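Local coordinates for competence damage-inducible protein A (PDB 5VU3) that is of unknown function but belongs to the CinA family of competence-damage-inducible proteins, at residues A[83-88]-A[109-114]. Residues are numbered along the deposited sequence; the frame is centred on the assembly and turned at random.
Sequences FTAVSE and AISGYA
Val-86 CG2 lies over one face of the Tyr-113 ring, 3.5 Å from the ring centroid and 19° off the ring normal, a CH-pi contact displaced toward the CZ and CE1 rim. The valine has CG1 anti to its backbone N (chi1 175°), which leaves CG2 beside that N and directed at the ring. CG1 lies near Tyr-113 CE1 as well and flanks the strand, 3.8 Å from Ser-111 O, while CG2 also packs 3.6 Å from Gly-112 CA. The one direct hydrogen bond across the contact runs from Ser-111 OG to Ala-85 O (2.7 Å). It is short, yet the hydroxyl comes from above the carbonyl plane, 65° out of it, and not along a lone pair. The same carbonyl also receives a weak bond from Ser-87 N.

Beyond the same end of the ring, a water in the ring plane links the phenol to the loop: it is 2.6 Å from Tyr-113 OH and donates to Thr-84 OG1, bridging hydroxyls too far apart to bond directly. Thr-84 OG1 is itself turned back to donate to Phe-83 O in the carbonyl plane, on a lone pair, and takes a weak bond from Val-86 N. Thr-84, the first residue to leave helix 77-83, has positive phi, and these bonds span the turn that follows. Ser-87 OG donates to Thr-84 O and N-caps the next helix through Thr-90 N.

The contact thus seats the turn between helices 77-83 and 88-101 on the C-terminal end of strand 106-112, the central strand of the mixed five-stranded sheet, parallel to 32-37 and antiparallel to 127-134. Ser-111 also touches Val-91 of helix 88-101, and Lys-69 of helix 66-73 meets both Ala-85 and Ser-111.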
loop_
_atom_site.group_PDB
_atom_site.type_symbol
_atom_site.label_atom_id
_atom_site.label_comp_id
_atom_site.label_asym_id
_atom_site.label_seq_id
_atom_site.Cartn_x
_atom_site.Cartn_y
_atom_site.Cartn_z
ATOM N N PHE A 83 -11.231 22.942 -3.100
ATOM C CA PHE A 83 -12.089 21.793 -2.849
ATOM C C PHE A 83 -11.583 20.837 -1.777
ATOM O O PHE A 83 -12.320 19.911 -1.416
ATOM C CB PHE A 83 -12.307 21.007 -4.152
ATOM C CG PHE A 83 -12.855 21.841 -5.271
ATOM C CD1 PHE A 83 -14.131 22.379 -5.190
ATOM C CD2 PHE A 83 -12.093 22.098 -6.396
ATOM C CE1 PHE A 83 -14.638 23.156 -6.217
ATOM C CE2 PHE A 83 -12.593 22.874 -7.429
ATOM C CZ PHE A 83 -13.866 23.403 -7.339
ATOM N N THR A 84 -10.378 21.051 -1.240
ATOM C CA THR A 84 -9.702 20.172 -0.284
ATOM C C THR A 84 -9.324 18.832 -0.912
ATOM O O THR A 84 -9.723 18.521 -2.039
ATOM C CB THR A 84 -10.539 19.923 0.990
ATOM O OG1 THR A 84 -11.506 18.885 0.754
ATOM C CG2 THR A 84 -11.239 21.199 1.468
ATOM N N ALA A 85 -8.525 18.044 -0.184
ATOM C CA ALA A 85 -8.100 16.741 -0.680
ATOM C C ALA A 85 -9.262 15.768 -0.767
ATOM O O ALA A 85 -9.222 14.827 -1.569
ATOM C CB ALA A 85 -7.003 16.163 0.214
ATOM N N VAL A 86 -10.294 15.977 0.045
ATOM C CA VAL A 86 -11.459 15.077 0.061
ATOM C C VAL A 86 -12.496 15.732 -0.848
ATOM O O VAL A 86 -13.405 16.444 -0.418
ATOM C CB VAL A 86 -11.980 14.827 1.478
ATOM C CG1 VAL A 86 -13.267 13.987 1.450
ATOM C CG2 VAL A 86 -10.908 14.153 2.305
ATOM N N SER A 87 -12.334 15.494 -2.147
ATOM C CA SER A 87 -13.235 16.038 -3.152
ATOM C C SER A 87 -13.102 15.198 -4.412
ATOM O O SER A 87 -12.091 14.521 -4.625
ATOM C CB SER A 87 -12.919 17.508 -3.452
ATOM O OG SER A 87 -11.651 17.607 -4.076
ATOM N N GLU A 88 -14.141 15.250 -5.246
ATOM C CA GLU A 88 -14.072 14.524 -6.508
ATOM C C GLU A 88 -13.030 15.134 -7.436
ATOM O O GLU A 88 -12.429 14.421 -8.253
ATOM C CB GLU A 88 -15.455 14.479 -7.157
ATOM C CG GLU A 88 -16.428 13.623 -6.346
ATOM C CD GLU A 88 -17.851 13.708 -6.834
ATOM O OE1 GLU A 88 -18.531 14.699 -6.505
ATOM O OE2 GLU A 88 -18.290 12.777 -7.542
ATOM N N ALA A 109 -8.530 5.866 -7.273
ATOM C CA ALA A 109 -8.046 6.792 -6.262
ATOM C C ALA A 109 -9.089 6.909 -5.165
ATOM O O ALA A 109 -10.287 7.006 -5.447
ATOM C CB ALA A 109 -7.740 8.175 -6.861
ATOM N N ILE A 110 -8.637 6.901 -3.912
ATOM C CA ILE A 110 -9.514 7.087 -2.757
ATOM C C ILE A 110 -8.933 8.194 -1.887
ATOM O O ILE A 110 -7.735 8.177 -1.581
ATOM C CB ILE A 110 -9.663 5.789 -1.942
ATOM C CG1 ILE A 110 -10.158 4.647 -2.829
ATOM C CG2 ILE A 110 -10.590 6.002 -0.760
ATOM C CD1 ILE A 110 -10.284 3.321 -2.090
ATOM N N SER A 111 -9.767 9.165 -1.508
ATOM C CA SER A 111 -9.343 10.220 -0.590
ATOM C C SER A 111 -10.501 10.535 0.347
ATOM O O SER A 111 -11.583 10.913 -0.114
ATOM C CB SER A 111 -8.900 11.474 -1.346
ATOM O OG SER A 111 -8.460 12.474 -0.447
ATOM N N GLY A 112 -10.284 10.376 1.652
ATOM C CA GLY A 112 -11.383 10.568 2.581
ATOM C C GLY A 112 -10.912 10.881 3.986
ATOM O O GLY A 112 -9.719 11.056 4.249
ATOM N N TYR A 113 -11.888 11.007 4.887
ATOM C CA TYR A 113 -11.649 11.136 6.326
ATOM C C TYR A 113 -12.189 9.860 6.959
ATOM O O TYR A 113 -13.398 9.725 7.170
ATOM C CB TYR A 113 -12.334 12.365 6.924
ATOM C CG TYR A 113 -11.992 13.675 6.265
ATOM C CD1 TYR A 113 -12.927 14.351 5.495
ATOM C CD2 TYR A 113 -10.733 14.247 6.423
ATOM C CE1 TYR A 113 -12.617 15.558 4.899
ATOM C CE2 TYR A 113 -10.413 15.443 5.829
ATOM C CZ TYR A 113 -11.354 16.096 5.064
ATOM O OH TYR A 113 -11.029 17.295 4.472
ATOM N N ALA A 114 -11.295 8.919 7.259
ATOM C CA ALA A 114 -11.763 7.655 7.814
ATOM C C ALA A 114 -12.207 7.813 9.261
ATOM O O ALA A 114 -13.058 7.048 9.726
ATOM C CB ALA A 114 -10.679 6.581 7.690
HETATM O O HOH W 1 -12.919 18.370 3.067
#